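Local coordinates for protein putative glycosyltransferase (GalT1) (Streptococcus parasanguinis, PDB 4PHR) that probably transfers sugars as a glycosyltransferase, this part being its GT-D-type domain, which binds the nucleotide UDP, at residues I171-Y184 with S265-G277. Sequence-based numbering, arbitrary orientation.
Sequences IKRLVCPSKNAFQY and SQEYQEQIVARIG. With UDP (uridine-5'-diphosphate), chain B.
Arg173 and Ile272 pair where two parallel strands, 171-176 and 272-275, run 10° apart. Backbone bonds define the register: Arg173 N donates to Gln271 O, Val273 N to Arg173 O, Val175 N to Ala274 O and Ile276 N to Val175 O. Arg173 pairs with Ile272 and Val175 with Arg275, so a step of two residues in 171-176 is matched by three in 272-275; the extra one falls around Val273, whose backbone angles are helix-like, consistent with a beta bulge.

The polar link is a fork. Arg173 NE (2.7 Å) and NH2 (3.1 Å) both donate to OE1 of Gln271; amide and guanidinium are 13° from coplanar. With CG anti to the carbonyl carbon (chi1 -60°), the Arg173 chain extends to NE and carries the guanidinium to OE1. The two in-plane bonds would fix its rotation; Tyr268 CD1 sits over one face, 3.6 Å from Arg173 NE, while NH1 forms a salt bridge with Glu152 OE2 and a hydrogen bond to Ser158 O.

Val175 CG2 meets Ile272 CG1 at 3.9 Å on the Arg173 face, whereas Leu174 CD1 touches Ile276 CD1, also at 3.9 Å, on the other. Gly277 CA lies over the Tyr184 ring, 3.9 Å from its centroid, a CH-pi contact, and Ile276 CG2 packs on Tyr184 CB.

Just past the strand, Pro177 O accepts from UDP N3 (2.9 Å) and Ala181 N donates to UDP O4, reading the uracil edge. Strand 272-275 closes one border of the five-stranded parallel sheet, strand 147-153 flanks 171-176 across from it, and helix 185-195 packs against Leu174, Cys176 and Ile276.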
# COMPACT_ATOMS: atom_id res chain seq x y z
N ILE A 171 -2.03 13.09 14.81
CA ILE A 171 -2.70 12.37 13.74
C ILE A 171 -4.06 12.98 13.48
O ILE A 171 -4.85 13.19 14.40
CB ILE A 171 -2.91 10.89 14.10
CG1 ILE A 171 -1.56 10.21 14.33
CG2 ILE A 171 -3.72 10.18 13.01
CD1 ILE A 171 -1.70 8.77 14.71
N LYS A 172 -4.31 13.29 12.21
CA LYS A 172 -5.64 13.64 11.74
C LYS A 172 -6.00 12.59 10.70
O LYS A 172 -5.13 12.14 9.96
CB LYS A 172 -5.64 15.04 11.12
CG LYS A 172 -5.31 16.17 12.12
CD LYS A 172 -6.38 16.28 13.18
CE LYS A 172 -6.07 17.39 14.18
NZ LYS A 172 -7.04 17.36 15.30
N ARG A 173 -7.28 12.21 10.64
CA ARG A 173 -7.73 11.17 9.71
C ARG A 173 -8.87 11.67 8.84
O ARG A 173 -9.81 12.30 9.32
CB ARG A 173 -8.22 9.93 10.47
CG ARG A 173 -7.19 9.27 11.35
CD ARG A 173 -7.75 8.08 12.14
NE ARG A 173 -6.75 7.63 13.10
CZ ARG A 173 -5.98 6.55 12.96
NH1 ARG A 173 -6.12 5.74 11.92
NH2 ARG A 173 -5.10 6.28 13.91
N LEU A 174 -8.76 11.37 7.55
CA LEU A 174 -9.86 11.58 6.62
C LEU A 174 -10.41 10.19 6.34
O LEU A 174 -9.73 9.36 5.73
CB LEU A 174 -9.36 12.23 5.34
CG LEU A 174 -10.36 12.70 4.29
CD1 LEU A 174 -11.32 13.73 4.89
CD2 LEU A 174 -9.63 13.27 3.06
N VAL A 175 -11.62 9.92 6.80
CA VAL A 175 -12.15 8.56 6.76
C VAL A 175 -13.09 8.40 5.58
O VAL A 175 -14.12 9.06 5.51
CB VAL A 175 -12.83 8.17 8.09
CG1 VAL A 175 -13.38 6.76 8.02
CG2 VAL A 175 -11.84 8.30 9.24
N CYS A 176 -12.70 7.53 4.66
CA CYS A 176 -13.35 7.37 3.37
C CYS A 176 -14.11 6.04 3.31
O CYS A 176 -14.05 5.24 4.25
CB CYS A 176 -12.29 7.41 2.28
SG CYS A 176 -11.26 8.92 2.32
N PRO A 177 -14.80 5.79 2.19
CA PRO A 177 -15.52 4.51 2.11
C PRO A 177 -14.57 3.32 2.12
O PRO A 177 -13.47 3.40 1.54
CB PRO A 177 -16.25 4.61 0.76
CG PRO A 177 -16.42 6.08 0.55
CD PRO A 177 -15.14 6.68 1.06
N SER A 178 -14.98 2.24 2.78
CA SER A 178 -14.18 1.02 2.86
C SER A 178 -14.20 0.23 1.56
O SER A 178 -13.39 -0.67 1.36
CB SER A 178 -14.67 0.14 4.01
OG SER A 178 -16.03 -0.21 3.82
N LYS A 179 -15.12 0.57 0.67
CA LYS A 179 -15.15 -0.03 -0.66
C LYS A 179 -15.59 1.02 -1.68
O LYS A 179 -16.33 1.95 -1.34
CB LYS A 179 -16.05 -1.26 -0.69
CG LYS A 179 -17.53 -0.97 -0.51
CD LYS A 179 -18.33 -2.26 -0.53
CE LYS A 179 -19.79 -2.00 -0.87
NZ LYS A 179 -20.40 -0.98 0.02
N ASN A 180 -15.14 0.87 -2.91
CA ASN A 180 -15.52 1.80 -3.98
C ASN A 180 -15.24 3.25 -3.65
O ASN A 180 -16.03 4.14 -3.97
CB ASN A 180 -16.99 1.62 -4.37
CG ASN A 180 -17.21 0.36 -5.16
OD1 ASN A 180 -16.27 -0.22 -5.70
ND2 ASN A 180 -18.46 -0.07 -5.24
N ALA A 181 -14.10 3.51 -3.02
CA ALA A 181 -13.76 4.87 -2.66
C ALA A 181 -13.57 5.76 -3.89
O ALA A 181 -13.71 6.98 -3.81
CB ALA A 181 -12.52 4.90 -1.78
N PHE A 182 -13.26 5.16 -5.04
CA PHE A 182 -12.97 5.97 -6.22
C PHE A 182 -14.16 6.83 -6.64
O PHE A 182 -13.99 7.89 -7.23
CB PHE A 182 -12.49 5.13 -7.41
CG PHE A 182 -11.98 5.98 -8.55
CD1 PHE A 182 -10.78 6.67 -8.43
CD2 PHE A 182 -12.72 6.13 -9.71
CE1 PHE A 182 -10.32 7.48 -9.46
CE2 PHE A 182 -12.27 6.94 -10.75
CZ PHE A 182 -11.07 7.61 -10.62
N GLN A 183 -15.36 6.37 -6.31
CA GLN A 183 -16.55 7.15 -6.62
C GLN A 183 -16.49 8.55 -6.02
O GLN A 183 -17.07 9.50 -6.56
CB GLN A 183 -17.80 6.44 -6.12
CG GLN A 183 -19.05 7.23 -6.43
CD GLN A 183 -20.31 6.51 -6.02
OE1 GLN A 183 -20.64 5.46 -6.56
NE2 GLN A 183 -21.02 7.07 -5.05
N TYR A 184 -15.79 8.68 -4.91
CA TYR A 184 -15.71 9.95 -4.20
C TYR A 184 -14.36 10.62 -4.39
O TYR A 184 -13.97 11.47 -3.59
CB TYR A 184 -15.98 9.72 -2.70
CG TYR A 184 -17.34 9.13 -2.45
CD1 TYR A 184 -17.54 7.76 -2.42
CD2 TYR A 184 -18.45 9.95 -2.26
CE1 TYR A 184 -18.79 7.22 -2.20
CE2 TYR A 184 -19.70 9.42 -2.04
CZ TYR A 184 -19.87 8.05 -2.01
OH TYR A 184 -21.11 7.52 -1.79
N SER A 265 -13.47 4.03 20.00
CA SER A 265 -12.22 4.55 20.52
C SER A 265 -12.29 6.07 20.49
O SER A 265 -12.29 6.67 19.42
CB SER A 265 -11.04 4.09 19.67
OG SER A 265 -9.90 4.90 19.92
N GLN A 266 -12.35 6.68 21.66
CA GLN A 266 -12.43 8.13 21.75
C GLN A 266 -11.25 8.79 21.05
O GLN A 266 -11.42 9.78 20.33
CB GLN A 266 -12.50 8.57 23.22
CG GLN A 266 -12.61 10.08 23.41
CD GLN A 266 -12.98 10.46 24.83
OE1 GLN A 266 -13.34 9.61 25.64
NE2 GLN A 266 -12.90 11.75 25.13
N GLU A 267 -10.06 8.24 21.23
CA GLU A 267 -8.86 8.81 20.63
C GLU A 267 -8.94 8.79 19.10
O GLU A 267 -8.64 9.78 18.44
CB GLU A 267 -7.60 8.09 21.12
CG GLU A 267 -6.31 8.65 20.53
CD GLU A 267 -5.08 8.25 21.32
OE1 GLU A 267 -5.10 7.19 21.98
OE2 GLU A 267 -4.08 9.01 21.30
N TYR A 268 -9.35 7.66 18.54
CA TYR A 268 -9.58 7.54 17.11
C TYR A 268 -10.63 8.55 16.65
O TYR A 268 -10.42 9.31 15.70
CB TYR A 268 -9.98 6.10 16.76
CG TYR A 268 -10.55 5.87 15.38
CD1 TYR A 268 -9.73 5.89 14.25
CD2 TYR A 268 -11.90 5.58 15.20
CE1 TYR A 268 -10.26 5.65 12.98
CE2 TYR A 268 -12.43 5.35 13.94
CZ TYR A 268 -11.61 5.38 12.83
OH TYR A 268 -12.16 5.14 11.59
N GLN A 269 -11.76 8.58 17.35
CA GLN A 269 -12.83 9.49 16.96
C GLN A 269 -12.35 10.93 16.94
O GLN A 269 -12.66 11.69 16.02
CB GLN A 269 -14.04 9.32 17.88
CG GLN A 269 -14.63 7.91 17.86
CD GLN A 269 -15.23 7.55 16.51
OE1 GLN A 269 -15.64 8.43 15.75
NE2 GLN A 269 -15.27 6.26 16.21
N GLU A 270 -11.57 11.31 17.95
CA GLU A 270 -11.09 12.69 18.04
C GLU A 270 -10.07 13.03 16.95
O GLU A 270 -9.83 14.20 16.66
CB GLU A 270 -10.51 12.95 19.44
CG GLU A 270 -11.58 12.97 20.53
CD GLU A 270 -11.00 12.90 21.93
OE1 GLU A 270 -9.82 12.51 22.08
OE2 GLU A 270 -11.73 13.24 22.89
N GLN A 271 -9.47 12.01 16.34
CA GLN A 271 -8.55 12.23 15.23
C GLN A 271 -9.26 12.46 13.90
O GLN A 271 -8.67 13.00 12.96
CB GLN A 271 -7.57 11.05 15.11
CG GLN A 271 -6.61 10.93 16.28
CD GLN A 271 -5.80 9.64 16.27
OE1 GLN A 271 -6.06 8.72 15.48
NE2 GLN A 271 -4.81 9.56 17.15
N ILE A 272 -10.52 12.06 13.81
CA ILE A 272 -11.25 12.14 12.55
C ILE A 272 -11.61 13.58 12.20
O ILE A 272 -12.30 14.26 12.97
CB ILE A 272 -12.52 11.27 12.56
CG1 ILE A 272 -12.17 9.79 12.79
CG2 ILE A 272 -13.34 11.48 11.26
CD1 ILE A 272 -13.37 8.88 12.90
N VAL A 273 -11.15 14.05 11.05
CA VAL A 273 -11.45 15.41 10.62
C VAL A 273 -12.77 15.46 9.85
O VAL A 273 -13.57 16.37 10.01
CB VAL A 273 -10.32 16.03 9.77
CG1 VAL A 273 -9.00 15.94 10.51
CG2 VAL A 273 -10.23 15.34 8.42
N ALA A 274 -12.99 14.45 9.00
CA ALA A 274 -14.24 14.35 8.26
C ALA A 274 -14.43 12.92 7.77
O ALA A 274 -13.46 12.17 7.64
CB ALA A 274 -14.26 15.33 7.09
N ARG A 275 -15.68 12.57 7.49
CA ARG A 275 -16.02 11.32 6.85
C ARG A 275 -16.56 11.61 5.46
O ARG A 275 -17.34 12.55 5.27
CB ARG A 275 -17.10 10.58 7.65
CG ARG A 275 -16.65 10.04 8.99
CD ARG A 275 -17.75 9.17 9.60
NE ARG A 275 -17.34 8.53 10.85
CZ ARG A 275 -16.82 7.30 10.94
NH1 ARG A 275 -16.63 6.57 9.85
NH2 ARG A 275 -16.50 6.81 12.13
N ILE A 276 -16.13 10.81 4.50
CA ILE A 276 -16.56 10.94 3.11
C ILE A 276 -17.33 9.69 2.72
O ILE A 276 -16.89 8.57 3.02
CB ILE A 276 -15.34 11.09 2.20
CG1 ILE A 276 -14.61 12.40 2.52
CG2 ILE A 276 -15.74 11.03 0.74
CD1 ILE A 276 -13.34 12.62 1.72
N GLY A 277 -18.47 9.87 2.07
CA GLY A 277 -19.29 8.75 1.65
C GLY A 277 -20.76 8.92 2.01
O GLY A 277 -21.13 9.84 2.73
N1 UDP B . -9.49 0.39 1.22
C2 UDP B . -10.48 1.28 1.53
N3 UDP B . -11.38 1.67 0.57
C4 UDP B . -11.29 1.17 -0.71
C5 UDP B . -10.28 0.27 -1.03
C6 UDP B . -9.48 -0.22 -0.00
O2 UDP B . -10.60 1.72 2.68
O4 UDP B . -12.10 1.57 -1.55
C1' UDP B . -8.49 0.05 2.25
C2' UDP B . -8.56 -1.28 2.95
O2' UDP B . -9.52 -1.25 3.99
C3' UDP B . -7.15 -1.39 3.48
C4' UDP B . -6.32 -0.71 2.40
O4' UDP B . -7.24 0.03 1.59
O3' UDP B . -7.02 -0.64 4.68
C5' UDP B . -5.55 -1.71 1.56
O5' UDP B . -4.87 -1.01 0.52
PA UDP B . -3.99 -1.77 -0.59
O1A UDP B . -4.86 -2.61 -1.43
O2A UDP B . -3.22 -0.71 -1.29
O3A UDP B . -3.06 -2.72 0.34
PB UDP B . -1.78 -3.68 0.01
O1B UDP B . -2.31 -5.08 0.08
O2B UDP B . -0.84 -3.39 1.11
O3B UDP B . -1.26 -3.35 -1.35
O HOH W 1 -16.40 7.12 6.90